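Local coordinates for solute-binding protein Csal_2479 (Chromohalobacter salexigens, PDB 4P1L) that binds D-glucuronate and probably serves as the extracytoplasmic component of a tripartite ATP-independent periplasmic (TRAP) system that carries solutes into the cytoplasm, at residues W29-P34 and G68-A73; A41-A46 and V61-V66; L82-F87 and E234-A239; M188-V193 and Y212-H217. All blocks are in the same frame, centred on the assembly; numbering follows the deposited sequence.

Contact 1: residues W29-P34 and G68-A73. With BDP (beta-D-glucopyranuronic acid), chain C.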
loop_
_atom_site.group_PDB
_atom_site.type_symbol
_atom_site.label_atom_id
_atom_site.label_comp_id
_atom_site.label_asym_id
_atom_site.label_seq_id
_atom_site.Cartn_x
_atom_site.Cartn_y
_atom_site.Cartn_z
ATOM N N TRP A 29 10.637 8.851 5.512
ATOM C CA TRP A 29 10.115 8.990 4.156
ATOM C C TRP A 29 8.621 8.707 4.121
ATOM O O TRP A 29 8.136 7.735 4.718
ATOM C CB TRP A 29 10.841 7.993 3.248
ATOM C CG TRP A 29 10.482 8.038 1.778
ATOM C CD1 TRP A 29 11.121 8.752 0.804
ATOM C CD2 TRP A 29 9.430 7.330 1.126
ATOM N NE1 TRP A 29 10.527 8.545 -0.411
ATOM C CE2 TRP A 29 9.479 7.682 -0.244
ATOM C CE3 TRP A 29 8.431 6.447 1.558
ATOM C CZ2 TRP A 29 8.582 7.177 -1.176
ATOM C CZ3 TRP A 29 7.535 5.945 0.613
ATOM C CH2 TRP A 29 7.631 6.303 -0.733
ATOM N N ASN A 30 7.893 9.565 3.420
ATOM C CA ASN A 30 6.482 9.349 3.106
ATOM C C ASN A 30 6.250 9.840 1.686
ATOM O O ASN A 30 6.745 10.903 1.325
ATOM C CB ASN A 30 5.638 10.139 4.108
ATOM C CG ASN A 30 4.179 10.074 3.838
ATOM O OD1 ASN A 30 3.659 9.085 3.285
ATOM N ND2 ASN A 30 3.466 11.090 4.317
ATOM N N ILE A 31 5.533 9.061 0.874
ATOM C CA ILE A 31 5.241 9.470 -0.490
ATOM C C ILE A 31 4.103 10.516 -0.553
ATOM O O ILE A 31 4.014 11.297 -1.522
ATOM C CB ILE A 31 4.892 8.232 -1.388
ATOM C CG1 ILE A 31 4.840 8.610 -2.869
ATOM C CG2 ILE A 31 3.548 7.578 -0.995
ATOM C CD1 ILE A 31 4.980 7.411 -3.825
ATOM N N HIS A 32 3.231 10.511 0.464
ATOM C CA HIS A 32 1.990 11.310 0.442
ATOM C C HIS A 32 2.230 12.722 1.000
ATOM O O HIS A 32 3.275 12.998 1.595
ATOM C CB HIS A 32 0.893 10.629 1.267
ATOM C CG HIS A 32 0.503 9.269 0.753
ATOM N ND1 HIS A 32 -0.301 9.101 -0.352
ATOM C CD2 HIS A 32 0.810 8.020 1.190
ATOM C CE1 HIS A 32 -0.466 7.806 -0.586
ATOM N NE2 HIS A 32 0.197 7.132 0.338
ATOM N N PRO A 33 1.255 13.620 0.797
ATOM C CA PRO A 33 1.361 14.943 1.439
ATOM C C PRO A 33 1.302 14.834 2.969
ATOM O O PRO A 33 0.776 13.837 3.490
ATOM C CB PRO A 33 0.135 15.688 0.912
ATOM C CG PRO A 33 -0.282 14.944 -0.334
ATOM C CD PRO A 33 0.084 13.515 -0.097
ATOM N N PRO A 34 1.807 15.852 3.687
ATOM C CA PRO A 34 1.771 15.854 5.145
ATOM C C PRO A 34 0.351 15.663 5.693
ATOM O O PRO A 34 0.235 15.057 6.734
ATOM C CB PRO A 34 2.308 17.251 5.533
ATOM C CG PRO A 34 2.989 17.785 4.310
ATOM C CD PRO A 34 2.447 17.055 3.119
ATOM N N GLY A 68 12.881 10.825 -2.683
ATOM C CA GLY A 68 12.952 9.837 -3.763
ATOM C C GLY A 68 11.677 9.035 -3.952
ATOM O O GLY A 68 10.822 9.036 -3.067
ATOM N N ASP A 69 11.505 8.360 -5.101
ATOM C CA ASP A 69 10.300 7.528 -5.329
ATOM C C ASP A 69 10.450 6.277 -4.477
ATOM O O ASP A 69 11.514 6.026 -3.909
ATOM C CB ASP A 69 10.074 7.165 -6.826
ATOM C CG ASP A 69 8.756 6.305 -7.104
ATOM O OD1 ASP A 69 7.699 6.401 -6.403
ATOM O OD2 ASP A 69 8.778 5.511 -8.084
ATOM N N GLN A 70 9.382 5.503 -4.410
ATOM C CA GLN A 70 9.269 4.419 -3.434
ATOM C C GLN A 70 10.371 3.358 -3.519
ATOM O O GLN A 70 10.975 3.014 -2.482
ATOM C CB GLN A 70 7.854 3.805 -3.435
ATOM C CG GLN A 70 7.593 2.905 -2.208
ATOM C CD GLN A 70 6.195 2.984 -1.600
ATOM O OE1 GLN A 70 5.995 2.561 -0.451
ATOM N NE2 GLN A 70 5.216 3.492 -2.364
ATOM N N PRO A 71 10.638 2.822 -4.725
ATOM C CA PRO A 71 11.725 1.833 -4.843
ATOM C C PRO A 71 13.074 2.371 -4.385
ATOM O O PRO A 71 13.780 1.672 -3.668
ATOM C CB PRO A 71 11.737 1.495 -6.344
ATOM C CG PRO A 71 10.316 1.779 -6.789
ATOM C CD PRO A 71 9.933 3.013 -6.007
ATOM N N ASP A 72 13.425 3.599 -4.756
ATOM C CA ASP A 72 14.709 4.144 -4.355
ATOM C C ASP A 72 14.765 4.359 -2.842
ATOM O O ASP A 72 15.791 4.135 -2.226
ATOM C CB ASP A 72 14.996 5.464 -5.079
ATOM C CG ASP A 72 15.114 5.282 -6.588
ATOM O OD1 ASP A 72 15.706 4.258 -7.019
ATOM O OD2 ASP A 72 14.592 6.149 -7.334
ATOM N N ALA A 73 13.652 4.782 -2.253
ATOM C CA ALA A 73 13.593 4.993 -0.790
ATOM C C ALA A 73 13.718 3.687 -0.015
ATOM O O ALA A 73 14.354 3.651 1.053
ATOM C CB ALA A 73 12.297 5.708 -0.407
HETATM C C1 BDP C . -1.036 4.348 -2.482
HETATM C C2 BDP C . 0.066 3.945 -1.514
HETATM C C3 BDP C . 1.329 4.611 -1.909
HETATM C C4 BDP C . 1.650 4.177 -3.304
HETATM C C5 BDP C . 0.496 4.542 -4.276
HETATM C C6 BDP C . 0.756 4.081 -5.709
HETATM O O2 BDP C . -0.343 4.396 -0.233
HETATM O O3 BDP C . 2.413 4.049 -1.000
HETATM O O4 BDP C . 2.869 4.795 -3.752
HETATM O O5 BDP C . -0.685 3.959 -3.820
HETATM O O6A BDP C . -0.263 3.720 -6.383
HETATM O O1 BDP C . -2.210 3.692 -2.150
HETATM O O6B BDP C . 1.909 4.148 -6.182
#
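Trp29, the last residue of strand 26-29, lays its indole against the start of helix 70-78. With chi1 at -177°, CG is opposite the backbone N and the ring extends from CB toward Ala73. That methyl sits over the five-membered ring, 3.3 Å from its centroid to CB and 9° off the normal, a CH-pi contact; the backbone N of Ile31 lies over the other face. At the ring edge, NE1 donates to the carbonyl O of Gly68 over 2.7 Å at 152°, the oxygen almost in the indole plane. Farther out, CZ2 comes to 3.6 Å from Gln70 CA and CH2 to 3.7 Å from Gln70 CB, while CZ3 reaches the amide carbon CD of Gln70. Were Trp29 an alanine, the Gly68 carbonyl would probably lose this donor, a gap would open beneath the Ala73 methyl and the stem of Gln70 could shift. The stem matters because Gln70 points its amide into the sugar pocket: NE2 donates to BDP O3 at 3.2 Å, and OE1 accepts from the backbone N of Asn88. From Trp29's own segment, His32 NE2 donates to BDP O2 over 2.8 Å, and Ile31 CD1 approaches BDP O4. Trp29 is thus second-shell; its polar bond and two covered faces are consistent with a firm backing for Gln70, whose amide N-H is given to a glucuronate hydroxyl.

Contact 2: residues A41-A46 and V61-V66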
loop_
_atom_site.group_PDB
_atom_site.type_symbol
_atom_site.label_atom_id
_atom_site.label_comp_id
_atom_site.label_asym_id
_atom_site.label_seq_id
_atom_site.Cartn_x
_atom_site.Cartn_y
_atom_site.Cartn_z
ATOM N N ALA A 41 -0.023 10.571 10.842
ATOM C CA ALA A 41 0.364 9.511 11.771
ATOM C C ALA A 41 1.874 9.494 11.944
ATOM O O ALA A 41 2.386 9.247 13.041
ATOM C CB ALA A 41 -0.137 8.144 11.262
ATOM N N LEU A 42 2.587 9.761 10.861
ATOM C CA LEU A 42 4.049 9.796 10.897
ATOM C C LEU A 42 4.564 10.968 11.713
ATOM O O LEU A 42 5.584 10.848 12.386
ATOM C CB LEU A 42 4.627 9.881 9.489
ATOM C CG LEU A 42 4.509 8.585 8.672
ATOM C CD1 LEU A 42 4.875 8.800 7.206
ATOM C CD2 LEU A 42 5.370 7.435 9.290
ATOM N N GLU A 43 3.893 12.116 11.625
ATOM C CA GLU A 43 4.315 13.283 12.409
ATOM C C GLU A 43 4.054 12.997 13.885
ATOM O O GLU A 43 4.849 13.380 14.748
ATOM C CB GLU A 43 3.579 14.558 11.967
ATOM C CG GLU A 43 3.975 15.081 10.597
ATOM C CD GLU A 43 5.387 15.654 10.535
ATOM O OE1 GLU A 43 6.063 15.701 11.593
ATOM O OE2 GLU A 43 5.805 16.051 9.411
ATOM N N SER A 44 2.952 12.306 14.181
ATOM C CA SER A 44 2.662 11.903 15.561
ATOM C C SER A 44 3.753 10.980 16.072
ATOM O O SER A 44 4.238 11.139 17.186
ATOM C CB SER A 44 1.311 11.203 15.656
ATOM O OG SER A 44 0.266 12.111 15.371
ATOM N N PHE A 45 4.140 10.019 15.240
ATOM C CA PHE A 45 5.233 9.100 15.587
ATOM C C PHE A 45 6.507 9.893 15.870
ATOM O O PHE A 45 7.181 9.684 16.882
ATOM C CB PHE A 45 5.451 8.114 14.440
ATOM C CG PHE A 45 6.708 7.282 14.549
ATOM C CD1 PHE A 45 6.806 6.254 15.474
ATOM C CD2 PHE A 45 7.767 7.488 13.673
ATOM C CE1 PHE A 45 7.941 5.486 15.549
ATOM C CE2 PHE A 45 8.906 6.693 13.731
ATOM C CZ PHE A 45 8.994 5.707 14.674
ATOM N N ALA A 46 6.837 10.814 14.975
ATOM C CA ALA A 46 8.051 11.597 15.132
ATOM C C ALA A 46 8.062 12.343 16.472
ATOM O O ALA A 46 9.073 12.360 17.172
ATOM C CB ALA A 46 8.210 12.586 13.978
ATOM N N VAL A 61 10.167 13.934 9.341
ATOM C CA VAL A 61 9.508 13.274 8.206
ATOM C C VAL A 61 9.609 14.139 6.958
ATOM O O VAL A 61 9.304 15.329 6.988
ATOM C CB VAL A 61 8.018 12.955 8.484
ATOM C CG1 VAL A 61 7.423 12.166 7.313
ATOM C CG2 VAL A 61 7.883 12.198 9.793
ATOM N N TYR A 62 10.083 13.537 5.878
ATOM C CA TYR A 62 10.079 14.175 4.571
ATOM C C TYR A 62 8.911 13.610 3.762
ATOM O O TYR A 62 8.951 12.477 3.309
ATOM C CB TYR A 62 11.400 13.948 3.850
ATOM C CG TYR A 62 12.543 14.758 4.455
ATOM C CD1 TYR A 62 13.182 14.353 5.619
ATOM C CD2 TYR A 62 12.964 15.943 3.853
ATOM C CE1 TYR A 62 14.245 15.126 6.159
ATOM C CE2 TYR A 62 13.997 16.693 4.373
ATOM C CZ TYR A 62 14.638 16.287 5.520
ATOM O OH TYR A 62 15.660 17.069 6.025
ATOM N N HIS A 63 7.883 14.420 3.578
ATOM C CA HIS A 63 6.717 14.025 2.822
ATOM C C HIS A 63 6.891 14.280 1.322
ATOM O O HIS A 63 7.929 14.792 0.885
ATOM C CB HIS A 63 5.506 14.808 3.323
ATOM C CG HIS A 63 5.291 14.702 4.786
ATOM N ND1 HIS A 63 4.511 13.709 5.333
ATOM C CD2 HIS A 63 5.733 15.449 5.819
ATOM C CE1 HIS A 63 4.495 13.835 6.646
ATOM N NE2 HIS A 63 5.212 14.900 6.965
ATOM N N ASN A 64 5.865 13.904 0.557
ATOM C CA ASN A 64 5.821 14.146 -0.881
ATOM C C ASN A 64 6.944 13.470 -1.678
ATOM O O ASN A 64 7.267 13.907 -2.788
ATOM C CB ASN A 64 5.869 15.656 -1.167
ATOM C CG ASN A 64 4.659 16.407 -0.634
ATOM O OD1 ASN A 64 4.794 17.416 0.093
ATOM N ND2 ASN A 64 3.474 15.937 -0.991
ATOM N N ALA A 65 7.518 12.400 -1.138
ATOM C CA ALA A 65 8.611 11.712 -1.802
ATOM C C ALA A 65 9.768 12.656 -2.143
ATOM O O ALA A 65 10.535 12.385 -3.059
ATOM C CB ALA A 65 8.103 11.004 -3.072
ATOM N N VAL A 66 9.882 13.757 -1.406
ATOM C CA VAL A 66 11.001 14.690 -1.544
ATOM C C VAL A 66 12.356 13.967 -1.608
ATOM O O VAL A 66 13.261 14.384 -2.326
ATOM C CB VAL A 66 11.016 15.666 -0.358
ATOM C CG1 VAL A 66 12.342 16.403 -0.276
ATOM C CG2 VAL A 66 9.863 16.661 -0.487
HETATM O O HOH W 1 8.765 15.527 11.217
HETATM O O HOH W 2 7.995 17.122 8.813
#
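The beta-alpha-beta unit made of strand 26-29, helix 37-52 and strand 59-62 is held together here, where Leu42, Glu43 and Ala46 on the helix meet Val61 in the second strand and His63 just after it. The apolar part is one branch of Val61, whose CG2 lies 4.0 Å from Leu42 CB and 4.2 Å from Ala46 CB. Beside it the side chain of Glu43 folds at chi2 (-69°), which swings the carboxylate over toward the strand. His63 NE2 donates to Glu43 OE2 across 2.8 Å in a nearly straight bond of 170°, the oxygen lying in the imidazole plane and approached on its anti side, 28° out of the carboxylate plane. On the far side of the imidazole, ND1 is hydrogen-bonded to Asn30 ND2, consistent with a ring that carries its proton on NE2. Val61 CG1 covers one ring face, so the histidine is fixed both at its edges and from one side. Two waters extend the grip of the carboxylate to the strand backbone: one donates to Glu43 OE1 and accepts from Val61 N, and the second donates to Glu43 OE2 and, over 2.9 Å, to Val61 O.

Contact 3: residues L82-F87 and E234-A239. With BDP (beta-D-glucopyranuronic acid), chain C.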
loop_
_atom_site.group_PDB
_atom_site.type_symbol
_atom_site.label_atom_id
_atom_site.label_comp_id
_atom_site.label_asym_id
_atom_site.label_seq_id
_atom_site.Cartn_x
_atom_site.Cartn_y
_atom_site.Cartn_z
ATOM N N LEU A 82 18.527 6.257 4.782
ATOM C CA LEU A 82 17.316 6.762 5.438
ATOM C C LEU A 82 17.050 5.930 6.678
ATOM O O LEU A 82 17.367 4.736 6.714
ATOM C CB LEU A 82 16.101 6.687 4.519
ATOM C CG LEU A 82 16.138 7.560 3.262
ATOM C CD1 LEU A 82 14.935 7.213 2.381
ATOM C CD2 LEU A 82 16.110 9.023 3.628
ATOM N N ASP A 83 16.467 6.552 7.695
ATOM C CA ASP A 83 16.300 5.887 8.986
ATOM C C ASP A 83 14.954 5.205 9.198
ATOM O O ASP A 83 14.883 4.130 9.807
ATOM C CB ASP A 83 16.536 6.890 10.114
ATOM C CG ASP A 83 17.919 7.494 10.066
ATOM O OD1 ASP A 83 18.892 6.767 10.384
ATOM O OD2 ASP A 83 18.013 8.701 9.750
ATOM N N PHE A 84 13.881 5.821 8.721
ATOM C CA PHE A 84 12.571 5.198 8.845
ATOM C C PHE A 84 11.664 5.567 7.666
ATOM O O PHE A 84 11.979 6.458 6.888
ATOM C CB PHE A 84 11.934 5.544 10.203
ATOM C CG PHE A 84 11.487 6.995 10.353
ATOM C CD1 PHE A 84 12.401 8.003 10.609
ATOM C CD2 PHE A 84 10.137 7.334 10.284
ATOM C CE1 PHE A 84 11.999 9.321 10.770
ATOM C CE2 PHE A 84 9.731 8.639 10.452
ATOM C CZ PHE A 84 10.664 9.644 10.693
ATOM N N ALA A 85 10.541 4.868 7.526
ATOM C CA ALA A 85 9.677 5.107 6.404
ATOM C C ALA A 85 8.345 4.370 6.559
ATOM O O ALA A 85 8.231 3.384 7.303
ATOM C CB ALA A 85 10.360 4.683 5.138
ATOM N N ASN A 86 7.364 4.886 5.836
ATOM C CA ASN A 86 6.076 4.247 5.591
ATOM C C ASN A 86 6.129 3.736 4.156
ATOM O O ASN A 86 6.151 4.514 3.207
ATOM C CB ASN A 86 4.974 5.290 5.839
ATOM C CG ASN A 86 3.618 4.932 5.252
ATOM O OD1 ASN A 86 2.883 5.822 4.856
ATOM N ND2 ASN A 86 3.277 3.641 5.195
ATOM N N PHE A 87 6.224 2.415 4.005
ATOM C CA PHE A 87 6.201 1.814 2.691
ATOM C C PHE A 87 4.924 1.009 2.476
ATOM O O PHE A 87 4.510 0.257 3.360
ATOM C CB PHE A 87 7.376 0.855 2.499
ATOM C CG PHE A 87 8.718 1.512 2.511
ATOM C CD1 PHE A 87 8.965 2.635 1.738
ATOM C CD2 PHE A 87 9.737 1.011 3.299
ATOM C CE1 PHE A 87 10.192 3.242 1.743
ATOM C CE2 PHE A 87 10.995 1.615 3.295
ATOM C CZ PHE A 87 11.208 2.741 2.507
ATOM N N GLU A 234 0.542 -1.474 4.705
ATOM C CA GLU A 234 1.759 -0.681 4.646
ATOM C C GLU A 234 2.493 -0.790 5.985
ATOM O O GLU A 234 1.861 -0.951 7.027
ATOM C CB GLU A 234 1.437 0.782 4.352
ATOM C CG GLU A 234 0.469 0.971 3.185
ATOM C CD GLU A 234 0.603 2.331 2.498
ATOM O OE1 GLU A 234 1.180 3.267 3.118
ATOM O OE2 GLU A 234 0.122 2.445 1.347
ATOM N N CYS A 235 3.825 -0.736 5.968
ATOM C CA CYS A 235 4.574 -0.791 7.205
ATOM C C CYS A 235 5.039 0.583 7.593
ATOM O O CYS A 235 5.234 1.456 6.745
ATOM C CB CYS A 235 5.786 -1.720 7.096
ATOM S SG CYS A 235 7.006 -1.237 5.844
ATOM N N LEU A 236 5.238 0.749 8.894
ATOM C CA LEU A 236 6.090 1.785 9.458
ATOM C C LEU A 236 7.333 1.036 9.899
ATOM O O LEU A 236 7.255 0.177 10.784
ATOM C CB LEU A 236 5.426 2.485 10.637
ATOM C CG LEU A 236 6.288 3.422 11.471
ATOM C CD1 LEU A 236 7.076 4.379 10.625
ATOM C CD2 LEU A 236 5.395 4.178 12.436
ATOM N N CYS A 237 8.451 1.281 9.230
ATOM C CA CYS A 237 9.674 0.524 9.501
ATOM C C CYS A 237 10.907 1.419 9.713
ATOM O O CYS A 237 10.911 2.613 9.360
ATOM C CB CYS A 237 9.955 -0.448 8.355
ATOM S SG CYS A 237 10.451 0.342 6.794
ATOM N N VAL A 238 11.942 0.812 10.297
ATOM C CA VAL A 238 13.214 1.481 10.584
ATOM C C VAL A 238 14.369 0.700 9.915
ATOM O O VAL A 238 14.350 -0.530 9.876
ATOM C CB VAL A 238 13.426 1.602 12.121
ATOM C CG1 VAL A 238 14.822 2.162 12.462
ATOM C CG2 VAL A 238 12.339 2.475 12.736
ATOM N N ALA A 239 15.366 1.405 9.382
ATOM C CA ALA A 239 16.608 0.770 8.932
ATOM C C ALA A 239 17.221 -0.086 10.061
ATOM O O ALA A 239 17.371 0.354 11.209
ATOM C CB ALA A 239 17.623 1.813 8.483
HETATM C C1 BDP C . -1.036 4.348 -2.482
HETATM C C2 BDP C . 0.066 3.945 -1.514
HETATM C C3 BDP C . 1.329 4.611 -1.909
HETATM C C4 BDP C . 1.650 4.177 -3.304
HETATM C C5 BDP C . 0.496 4.542 -4.276
HETATM C C6 BDP C . 0.756 4.081 -5.709
HETATM O O2 BDP C . -0.343 4.396 -0.233
HETATM O O3 BDP C . 2.413 4.049 -1.000
HETATM O O4 BDP C . 2.869 4.795 -3.752
HETATM O O5 BDP C . -0.685 3.959 -3.820
HETATM O O6A BDP C . -0.263 3.720 -6.383
HETATM O O1 BDP C . -2.210 3.692 -2.150
HETATM O O6B BDP C . 1.909 4.148 -6.182
#
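Phe87 and Cys235, Ala85 and Cys237 form the hydrogen-bonded pairs of an antiparallel ladder between strands 84-87 and 234-239, whose directions differ by 173°. Cys237 N to Ala85 O, at 2.9 Å and 172°, is the straightest of its backbone bonds. The side chains of these four residues share one face of the sheet, where Cys237 SG packs 3.6 Å from Phe87 CD2 in an oblique sulfur-aromatic contact. On the other face the spacings are wider: Phe84 CB to Val238 CG2 is 4.0 Å and Phe84 CD2 to Leu236 CD1 is 4.3 Å. Toward solvent, at partly exposed Asp83, the ladder ends in the bond from Ala239 N to Asp83 O; next to it the buried Leu82 O has no partner. At the pocket end Asn86 ND2 donates to Glu234 OE1 at 3.0 Å, reaching it on the anti side, and more weakly to Cys235 O, while its OD1 accepts from Asn38. Glu234 CG lies anti to the carbonyl carbon (chi1 -48°) and the chain runs extended to the sugar, where OE2 accepts from BDP O2 over 2.6 Å and from Asn88 ND2. Cutting Glu234 back to an alanine is likely to leave the O2 hydroxyl and the Asn86 and Asn88 amides without this carboxylate. The chemistry implies a carboxylate bonded by an amide N-H at each oxygen, which probably fixes its rotation and presents OE2 to the sugar.

Contact 4: residues M188-V193 and Y212-H217. With BDP (beta-D-glucopyranuronic acid), chain C.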
loop_
_atom_site.group_PDB
_atom_site.type_symbol
_atom_site.label_atom_id
_atom_site.label_comp_id
_atom_site.label_asym_id
_atom_site.label_seq_id
_atom_site.Cartn_x
_atom_site.Cartn_y
_atom_site.Cartn_z
HETATM N N MSE A 188 4.444 2.414 -13.450
HETATM C CA MSE A 188 4.811 3.832 -13.464
HETATM C C MSE A 188 4.847 4.402 -12.041
HETATM O O MSE A 188 4.030 4.023 -11.199
HETATM C CB MSE A 188 3.779 4.586 -14.308
HETATM C CG MSE A 188 4.053 6.029 -14.514
HETATM SE SE MSE A 188 2.561 6.883 -15.516
HETATM C CE MSE A 188 2.371 5.618 -16.935
ATOM N N ALA A 189 5.792 5.302 -11.793
ATOM C CA ALA A 189 5.867 6.074 -10.538
ATOM C C ALA A 189 4.563 6.797 -10.268
ATOM O O ALA A 189 3.979 7.390 -11.156
ATOM C CB ALA A 189 7.007 7.071 -10.579
ATOM N N TYR A 190 4.112 6.729 -9.024
ATOM C CA TYR A 190 2.858 7.359 -8.586
ATOM C C TYR A 190 2.751 8.835 -9.026
ATOM O O TYR A 190 1.692 9.273 -9.504
ATOM C CB TYR A 190 2.780 7.219 -7.060
ATOM C CG TYR A 190 1.527 7.709 -6.379
ATOM C CD1 TYR A 190 0.260 7.345 -6.833
ATOM C CD2 TYR A 190 1.608 8.514 -5.243
ATOM C CE1 TYR A 190 -0.875 7.799 -6.197
ATOM C CE2 TYR A 190 0.476 8.958 -4.599
ATOM C CZ TYR A 190 -0.764 8.595 -5.083
ATOM O OH TYR A 190 -1.905 9.027 -4.452
ATOM N N GLY A 191 3.844 9.595 -8.849
ATOM C CA GLY A 191 3.875 11.018 -9.127
ATOM C C GLY A 191 3.624 11.391 -10.573
ATOM O O GLY A 191 3.234 12.516 -10.875
ATOM N N GLU A 192 3.821 10.432 -11.467
ATOM C CA GLU A 192 3.676 10.680 -12.891
ATOM C C GLU A 192 2.288 10.368 -13.438
ATOM O O GLU A 192 1.983 10.654 -14.610
ATOM C CB GLU A 192 4.711 9.859 -13.641
ATOM C CG GLU A 192 6.119 10.346 -13.421
ATOM C CD GLU A 192 7.150 9.445 -14.044
ATOM O OE1 GLU A 192 6.770 8.596 -14.884
ATOM O OE2 GLU A 192 8.343 9.600 -13.691
ATOM N N VAL A 193 1.441 9.793 -12.597
ATOM C CA VAL A 193 0.186 9.227 -13.099
ATOM C C VAL A 193 -0.771 10.315 -13.558
ATOM O O VAL A 193 -1.430 10.163 -14.590
ATOM C CB VAL A 193 -0.493 8.324 -12.067
ATOM C CG1 VAL A 193 -1.876 7.858 -12.556
ATOM C CG2 VAL A 193 0.391 7.140 -11.766
ATOM N N TYR A 212 -6.811 8.364 -4.926
ATOM C CA TYR A 212 -7.539 8.778 -6.110
ATOM C C TYR A 212 -7.893 10.254 -6.005
ATOM O O TYR A 212 -7.750 10.988 -6.963
ATOM C CB TYR A 212 -8.784 7.913 -6.226
ATOM C CG TYR A 212 -9.761 8.240 -7.337
ATOM C CD1 TYR A 212 -9.372 8.258 -8.657
ATOM C CD2 TYR A 212 -11.109 8.491 -7.046
ATOM C CE1 TYR A 212 -10.315 8.516 -9.684
ATOM C CE2 TYR A 212 -12.030 8.734 -8.042
ATOM C CZ TYR A 212 -11.634 8.738 -9.359
ATOM O OH TYR A 212 -12.583 8.989 -10.325
ATOM N N GLU A 213 -8.325 10.673 -4.817
ATOM C CA GLU A 213 -8.710 12.065 -4.561
ATOM C C GLU A 213 -7.502 12.991 -4.378
ATOM O O GLU A 213 -7.353 13.980 -5.130
ATOM C CB GLU A 213 -9.675 12.140 -3.362
ATOM C CG GLU A 213 -9.953 13.577 -2.870
ATOM C CD GLU A 213 -8.960 14.069 -1.812
ATOM O OE1 GLU A 213 -8.750 13.359 -0.813
ATOM O OE2 GLU A 213 -8.396 15.183 -1.966
ATOM N N SER A 214 -6.619 12.669 -3.429
ATOM C CA SER A 214 -5.514 13.566 -3.104
ATOM C C SER A 214 -4.535 13.768 -4.257
ATOM O O SER A 214 -4.003 14.862 -4.425
ATOM C CB SER A 214 -4.746 13.124 -1.848
ATOM O OG SER A 214 -4.121 11.863 -2.033
ATOM N N SER A 215 -4.317 12.737 -5.064
ATOM C CA SER A 215 -3.435 12.837 -6.235
ATOM C C SER A 215 -4.006 13.678 -7.374
ATOM O O SER A 215 -3.276 14.043 -8.285
ATOM C CB SER A 215 -3.184 11.454 -6.829
ATOM O OG SER A 215 -4.399 10.968 -7.391
ATOM N N GLY A 216 -5.310 13.923 -7.350
ATOM C CA GLY A 216 -5.983 14.648 -8.416
ATOM C C GLY A 216 -6.432 13.769 -9.579
ATOM O O GLY A 216 -6.938 14.287 -10.568
ATOM N N HIS A 217 -6.259 12.452 -9.475
ATOM C CA HIS A 217 -6.571 11.571 -10.607
ATOM C C HIS A 217 -8.030 11.652 -10.967
ATOM O O HIS A 217 -8.376 11.564 -12.132
ATOM C CB HIS A 217 -6.176 10.116 -10.327
ATOM C CG HIS A 217 -4.711 9.929 -10.096
ATOM N ND1 HIS A 217 -4.165 8.737 -9.688
ATOM C CD2 HIS A 217 -3.677 10.796 -10.203
ATOM C CE1 HIS A 217 -2.857 8.874 -9.550
ATOM N NE2 HIS A 217 -2.538 10.111 -9.883
HETATM C C1 BDP C . -1.036 4.348 -2.482
HETATM C C2 BDP C . 0.066 3.945 -1.514
HETATM C C3 BDP C . 1.329 4.611 -1.909
HETATM C C4 BDP C . 1.650 4.177 -3.304
HETATM C C5 BDP C . 0.496 4.542 -4.276
HETATM C C6 BDP C . 0.756 4.081 -5.709
HETATM O O2 BDP C . -0.343 4.396 -0.233
HETATM O O3 BDP C . 2.413 4.049 -1.000
HETATM O O4 BDP C . 2.869 4.795 -3.752
HETATM O O5 BDP C . -0.685 3.959 -3.820
HETATM O O6A BDP C . -0.263 3.720 -6.383
HETATM O O1 BDP C . -2.210 3.692 -2.150
HETATM O O6B BDP C . 1.909 4.148 -6.182
HETATM O O HOH W 3 -1.563 10.837 -2.233
HETATM O O HOH W 4 -0.007 11.287 -9.934
#
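First torsions bring Tyr190 and His217 together: in Tyr190 CG is opposite the backbone N (chi1 -176°), sending the phenol across to helix 209-214, and in His217 CG is opposite the carbonyl carbon (chi1 -62°), turning the imidazole toward Val193. The two rings meet obliquely, Tyr190 CE1 to His217 CE1 at 4.0 Å. Closer is the CH-pi contact of Val193, whose CG1 lies over the imidazole 3.3 Å from His217 CE1; Ser215 CB covers the opposite face. The imidazole ND1 is hydrogen-bonded to Tyr149 OH. No direct hydrogen bond joins the segments; water does so twice. One water donates to Tyr190 O and lies 2.8 Å from His217 NE2; another, 2.9 Å from Tyr190 OH, donates to Ser214 OG, also bonded to Pro210 O. Ser215 OG accepts from the backbone N of His217 in an ST turn and is also hydrogen-bonded to Ser211 O, while its CB touches Tyr190 OH. One phenol face is turned to the ligand: BDP C5 stands over it near the rim, and Tyr190 CB is 3.3 Å from BDP O6B. An aromatic face set beside the C5 and carboxylate end of the sugar is consistent with the aromatic contacts common in carbohydrate-binding sites.

Overall arrangement
From the N terminus, contact 1 closes the first loop by bringing residues 68-73 back to 29-34, and contact 2 lies wholly within that loop, holding helix 37-52 to strand 59-62. Contact 3 opens after contact 1 has closed and spans 146 residues to pair strand 84-88 with strand 234-239; contact 4 falls inside this long excursion, and no two loops cross. Contacts 1, 2 and 3 adjoin one another around the five-stranded sheet. Contact 4 lies across the sugar from contact 3, their centres about 21 Å apart, yet it touches contact 1 through Tyr190 on Ile31 and Ala189 on Asp69. Contacts 1, 3 and 4 meet at the bound glucuronate.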